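N-acetylneuraminate lyase (Fusobacterium nucleatum subsp. nucleatum ATCC 25586, PDB 5ZKA) is an enzyme of the dihydrodipicolinate synthetase family, built on a TIM-barrel fold. Local coordinates at residues Val27-Arg41 with Glu72-Ala84. Sequence-based numbering, arbitrary orientation.
Sequences VPYNEDGSINEKGLR and EKKRVFEIAIDEA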
loop_
_atom_site.group_PDB
_atom_site.type_symbol
_atom_site.label_atom_id
_atom_site.label_comp_id
_atom_site.label_asym_id
_atom_site.label_seq_id
_atom_site.Cartn_x
_atom_site.Cartn_y
_atom_site.Cartn_z
ATOM N N VAL A 27 -1.198 22.564 16.936
ATOM C CA VAL A 27 -0.849 23.749 17.707
ATOM C C VAL A 27 -1.841 24.846 17.362
ATOM O O VAL A 27 -2.065 25.113 16.178
ATOM C CB VAL A 27 0.589 24.225 17.436
ATOM C CG1 VAL A 27 0.872 25.518 18.222
ATOM C CG2 VAL A 27 1.568 23.132 17.822
ATOM N N PRO A 28 -2.477 25.487 18.351
ATOM C CA PRO A 28 -3.381 26.595 18.046
ATOM C C PRO A 28 -2.635 27.915 17.994
ATOM O O PRO A 28 -1.873 28.262 18.907
ATOM C CB PRO A 28 -4.394 26.550 19.197
ATOM C CG PRO A 28 -3.623 25.999 20.347
ATOM C CD PRO A 28 -2.556 25.078 19.764
ATOM N N TYR A 29 -2.852 28.655 16.915
ATOM C CA TYR A 29 -2.196 29.930 16.685
ATOM C C TYR A 29 -3.225 31.046 16.735
ATOM O O TYR A 29 -4.391 30.847 16.387
ATOM C CB TYR A 29 -1.464 29.939 15.332
ATOM C CG TYR A 29 -0.381 28.891 15.251
ATOM C CD1 TYR A 29 0.877 29.119 15.811
ATOM C CD2 TYR A 29 -0.617 27.664 14.635
ATOM C CE1 TYR A 29 1.879 28.145 15.758
ATOM C CE2 TYR A 29 0.377 26.684 14.568
ATOM C CZ TYR A 29 1.621 26.932 15.130
ATOM O OH TYR A 29 2.594 25.960 15.069
ATOM N N ASN A 30 -2.792 32.218 17.198
ATOM C CA ASN A 30 -3.639 33.398 17.167
ATOM C C ASN A 30 -3.667 33.973 15.752
ATOM O O ASN A 30 -2.994 33.478 14.839
ATOM C CB ASN A 30 -3.145 34.430 18.179
ATOM C CG ASN A 30 -3.208 33.917 19.603
ATOM O OD1 ASN A 30 -4.236 33.395 20.032
ATOM N ND2 ASN A 30 -2.108 34.063 20.342
ATOM N N GLU A 31 -4.450 35.041 15.571
ATOM C CA GLU A 31 -4.568 35.662 14.252
ATOM C C GLU A 31 -3.207 36.094 13.715
ATOM O O GLU A 31 -2.914 35.912 12.526
ATOM C CB GLU A 31 -5.522 36.856 14.321
ATOM C CG GLU A 31 -6.997 36.481 14.338
ATOM C CD GLU A 31 -7.821 37.402 15.224
ATOM O OE1 GLU A 31 -8.772 36.916 15.878
ATOM O OE2 GLU A 31 -7.510 38.614 15.272
ATOM N N ASP A 32 -2.355 36.652 14.577
ATOM C CA ASP A 32 -1.045 37.136 14.155
ATOM C C ASP A 32 0.002 36.025 14.072
ATOM O O ASP A 32 1.192 36.329 13.913
ATOM C CB ASP A 32 -0.570 38.250 15.096
ATOM C CG ASP A 32 -0.208 37.741 16.492
ATOM O OD1 ASP A 32 -0.661 36.647 16.880
ATOM O OD2 ASP A 32 0.529 38.452 17.210
ATOM N N GLY A 33 -0.414 34.757 14.163
ATOM C CA GLY A 33 0.503 33.637 14.101
ATOM C C GLY A 33 1.169 33.256 15.408
ATOM O O GLY A 33 1.846 32.223 15.456
ATOM N N SER A 34 1.008 34.042 16.470
ATOM C CA SER A 34 1.631 33.681 17.733
ATOM C C SER A 34 0.916 32.479 18.351
ATOM O O SER A 34 -0.238 32.179 18.038
ATOM C CB SER A 34 1.625 34.870 18.700
ATOM O OG SER A 34 0.298 35.241 19.013
ATOM N N ILE A 35 1.628 31.784 19.238
ATOM C CA ILE A 35 1.099 30.571 19.856
ATOM C C ILE A 35 0.014 30.918 20.870
ATOM O O ILE A 35 0.165 31.844 21.675
ATOM C CB ILE A 35 2.245 29.800 20.530
ATOM C CG1 ILE A 35 3.311 29.427 19.500
ATOM C CG2 ILE A 35 1.715 28.579 21.259
ATOM C CD1 ILE A 35 4.692 29.334 20.087
ATOM N N ASN A 36 -1.079 30.156 20.857
ATOM C CA ASN A 36 -2.110 30.242 21.900
ATOM C C ASN A 36 -1.782 29.187 22.951
ATOM O O ASN A 36 -2.153 28.017 22.810
ATOM C CB ASN A 36 -3.499 30.050 21.293
ATOM C CG ASN A 36 -4.620 29.954 22.340
ATOM O OD1 ASN A 36 -4.398 30.071 23.542
ATOM N ND2 ASN A 36 -5.842 29.751 21.860
ATOM N N GLU A 37 -1.096 29.608 24.022
ATOM C CA GLU A 37 -0.613 28.653 25.018
ATOM C C GLU A 37 -1.760 27.966 25.757
ATOM O O GLU A 37 -1.711 26.751 25.991
ATOM C CB GLU A 37 0.315 29.352 26.009
ATOM C CG GLU A 37 0.705 28.468 27.178
ATOM C CD GLU A 37 1.786 29.078 28.048
ATOM O OE1 GLU A 37 2.595 29.882 27.526
ATOM O OE2 GLU A 37 1.825 28.744 29.252
ATOM N N LYS A 38 -2.794 28.718 26.140
ATOM C CA LYS A 38 -3.940 28.107 26.811
ATOM C C LYS A 38 -4.544 26.997 25.959
ATOM O O LYS A 38 -4.824 25.899 26.452
ATOM C CB LYS A 38 -4.986 29.177 27.133
ATOM C CG LYS A 38 -6.225 28.651 27.850
ATOM N N GLY A 39 -4.731 27.260 24.664
ATOM C CA GLY A 39 -5.321 26.256 23.798
ATOM C C GLY A 39 -4.405 25.078 23.551
ATOM O O GLY A 39 -4.876 23.945 23.391
ATOM N N LEU A 40 -3.088 25.323 23.504
ATOM C CA LEU A 40 -2.145 24.224 23.302
ATOM C C LEU A 40 -2.207 23.237 24.458
ATOM O O LEU A 40 -2.198 22.022 24.247
ATOM C CB LEU A 40 -0.718 24.758 23.135
ATOM C CG LEU A 40 0.378 23.698 22.976
ATOM C CD1 LEU A 40 0.073 22.725 21.805
ATOM C CD2 LEU A 40 1.765 24.346 22.789
ATOM N N ARG A 41 -2.264 23.741 25.691
ATOM C CA ARG A 41 -2.458 22.849 26.828
ATOM C C ARG A 41 -3.782 22.094 26.725
ATOM O O ARG A 41 -3.857 20.914 27.088
ATOM C CB ARG A 41 -2.373 23.646 28.129
ATOM C CG ARG A 41 -0.988 24.288 28.310
ATOM C CD ARG A 41 -0.831 24.970 29.664
ATOM N NE ARG A 41 0.489 25.586 29.766
ATOM C CZ ARG A 41 1.550 25.013 30.325
ATOM N NH1 ARG A 41 1.450 23.804 30.860
ATOM N NH2 ARG A 41 2.714 25.653 30.351
ATOM N N GLU A 72 9.539 30.148 18.202
ATOM C CA GLU A 72 8.193 29.622 18.355
ATOM C C GLU A 72 8.214 28.104 18.489
ATOM O O GLU A 72 7.462 27.539 19.295
ATOM C CB GLU A 72 7.329 30.089 17.183
ATOM C CG GLU A 72 6.893 31.545 17.355
ATOM C CD GLU A 72 6.293 32.179 16.110
ATOM O OE1 GLU A 72 6.579 31.715 14.986
ATOM O OE2 GLU A 72 5.520 33.155 16.267
ATOM N N LYS A 73 9.092 27.425 17.733
ATOM C CA LYS A 73 9.245 25.984 17.915
ATOM C C LYS A 73 9.659 25.654 19.344
ATOM O O LYS A 73 9.121 24.723 19.960
ATOM C CB LYS A 73 10.274 25.420 16.936
ATOM C CG LYS A 73 9.842 25.444 15.479
ATOM C CD LYS A 73 11.071 25.238 14.571
ATOM C CE LYS A 73 10.742 25.415 13.094
ATOM N NZ LYS A 73 11.918 25.027 12.226
ATOM N N LYS A 74 10.619 26.410 19.888
ATOM C CA LYS A 74 11.083 26.152 21.249
ATOM C C LYS A 74 9.949 26.296 22.262
ATOM O O LYS A 74 9.834 25.496 23.200
ATOM C CB LYS A 74 12.240 27.095 21.589
ATOM C CG LYS A 74 13.520 26.846 20.791
ATOM C CD LYS A 74 14.597 27.886 21.148
ATOM C CE LYS A 74 15.938 27.563 20.514
ATOM N NZ LYS A 74 16.959 28.606 20.851
ATOM N N ARG A 75 9.105 27.315 22.096
ATOM C CA ARG A 75 8.029 27.533 23.057
ATOM C C ARG A 75 7.007 26.398 23.010
ATOM O O ARG A 75 6.479 25.985 24.050
ATOM C CB ARG A 75 7.352 28.877 22.795
ATOM C CG ARG A 75 6.289 29.235 23.834
ATOM C CD ARG A 75 6.919 29.688 25.159
ATOM N NE ARG A 75 5.941 29.760 26.250
ATOM C CZ ARG A 75 6.041 29.089 27.397
ATOM N NH1 ARG A 75 7.085 28.298 27.618
ATOM N NH2 ARG A 75 5.101 29.206 28.331
ATOM N N VAL A 76 6.716 25.878 21.814
ATOM C CA VAL A 76 5.837 24.711 21.704
ATOM C C VAL A 76 6.425 23.531 22.470
ATOM O O VAL A 76 5.724 22.847 23.226
ATOM C CB VAL A 76 5.599 24.354 20.226
ATOM C CG1 VAL A 76 4.946 22.973 20.099
ATOM C CG2 VAL A 76 4.745 25.423 19.560
ATOM N N PHE A 77 7.724 23.277 22.288
ATOM C CA PHE A 77 8.369 22.168 22.988
ATOM C C PHE A 77 8.313 22.357 24.499
ATOM O O PHE A 77 8.125 21.386 25.243
ATOM C CB PHE A 77 9.827 22.022 22.548
ATOM C CG PHE A 77 10.006 21.460 21.160
ATOM C CD1 PHE A 77 9.455 20.235 20.801
ATOM C CD2 PHE A 77 10.777 22.134 20.230
ATOM C CE1 PHE A 77 9.634 19.721 19.524
ATOM C CE2 PHE A 77 10.974 21.612 18.946
ATOM C CZ PHE A 77 10.401 20.408 18.596
ATOM N N GLU A 78 8.512 23.593 24.974
ATOM C CA GLU A 78 8.453 23.855 26.419
ATOM C C GLU A 78 7.082 23.525 26.993
ATOM O O GLU A 78 6.966 22.864 28.033
ATOM C CB GLU A 78 8.755 25.320 26.732
ATOM C CG GLU A 78 10.036 25.872 26.240
ATOM C CD GLU A 78 10.122 27.364 26.499
ATOM O OE1 GLU A 78 9.458 27.843 27.450
ATOM O OE2 GLU A 78 10.837 28.057 25.739
ATOM N N ILE A 79 6.035 24.059 26.371
ATOM C CA ILE A 79 4.681 23.858 26.875
ATOM C C ILE A 79 4.314 22.380 26.837
ATOM O O ILE A 79 3.778 21.830 27.807
ATOM C CB ILE A 79 3.687 24.716 26.070
ATOM C CG1 ILE A 79 3.984 26.202 26.306
ATOM C CG2 ILE A 79 2.231 24.384 26.437
ATOM C CD1 ILE A 79 3.459 27.104 25.205
ATOM N N ALA A 80 4.629 21.705 25.726
ATOM C CA ALA A 80 4.192 20.321 25.560
ATOM C C ALA A 80 4.717 19.433 26.684
ATOM O O ALA A 80 3.951 18.680 27.298
ATOM C CB ALA A 80 4.627 19.784 24.193
ATOM N N ILE A 81 6.019 19.515 26.985
ATOM C CA ILE A 81 6.551 18.638 28.025
ATOM C C ILE A 81 6.143 19.120 29.420
ATOM O O ILE A 81 6.025 18.313 30.353
ATOM C CB ILE A 81 8.077 18.491 27.879
ATOM C CG1 ILE A 81 8.581 17.321 28.730
ATOM C CG2 ILE A 81 8.804 19.784 28.231
ATOM C CD1 ILE A 81 9.979 16.879 28.374
ATOM N N ASP A 82 5.918 20.421 29.596
ATOM C CA ASP A 82 5.425 20.891 30.885
ATOM C C ASP A 82 4.016 20.380 31.143
ATOM O O ASP A 82 3.687 19.989 32.268
ATOM C CB ASP A 82 5.457 22.414 30.941
ATOM C CG ASP A 82 4.931 22.956 32.252
ATOM O OD1 ASP A 82 5.634 22.805 33.276
ATOM O OD2 ASP A 82 3.817 23.528 32.257
ATOM N N GLU A 83 3.173 20.361 30.107
ATOM C CA GLU A 83 1.798 19.910 30.283
ATOM C C GLU A 83 1.699 18.389 30.325
ATOM O O GLU A 83 0.946 17.836 31.137
ATOM C CB GLU A 83 0.923 20.463 29.159
ATOM C CG GLU A 83 -0.553 20.174 29.348
ATOM C CD GLU A 83 -1.130 20.844 30.581
ATOM O OE1 GLU A 83 -0.704 21.971 30.912
ATOM O OE2 GLU A 83 -2.027 20.248 31.211
ATOM N N ALA A 84 2.443 17.700 29.455
ATOM C CA ALA A 84 2.326 16.248 29.361
ATOM C C ALA A 84 3.069 15.532 30.480
ATOM O O ALA A 84 2.650 14.441 30.888
ATOM C CB ALA A 84 2.843 15.763 28.003
HETATM O O HOH W 1 3.802 31.236 25.200
#
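Arg-41 reaches helix 72-84 with its chain extended from CG to NE, and its NH1 bonds two carboxylates: Glu-83 OE1 at 2.8 Å, at an N-H...O angle of 162°, and Asp-82 OD2, also at 2.8 Å. Both oxygens lie near the guanidinium plane and accept through their anti lone pairs, yet each carboxylate stands almost perpendicular to that plane, 85° for Asp-82. Each therefore offers a single oxygen rather than a flat, two-pronged pairing, and Asp-82 OD2 takes a second, weak bond from Arg-41 NH2. Ile-79 CG2 covers one face of the group toward its rim and also packs on Arg-41 CG.

A second bridge joins Glu-37 OE1 to Arg-75 NH2 at 2.7 Å, with the nitrogen above the carboxylate plane. Arg-75 is bent at its second torsion, which folds its guanidinium back so that Ile-79 CG1 sits over its centre. A water accepts a hydrogen bond from Arg-75 NE and donates one to Glu-37 OE1.

Beneath these charges, Leu-40 CD2 meets Ile-79 CG2 at 3.7 Å. Farther along, Ile-35 CD1 lies 3.8 Å from Arg-75 CB and touches Val-76 CG2; the methyls of Val-27 meet those of Val-76, which also touches Val-58 of strand 55-58.

Helix 70-84 is thus met by the start of helix 37-49, the short segments crossing at -45°, and by the loop leading into it. Glu-37 OE2 weakly bridges Arg-41 NH2 at 3.4 Å, placing Glu-37 between two arginines whose NH2 atoms, in Arg-41 and Arg-75, are 4.7 Å apart; its charge probably offsets theirs.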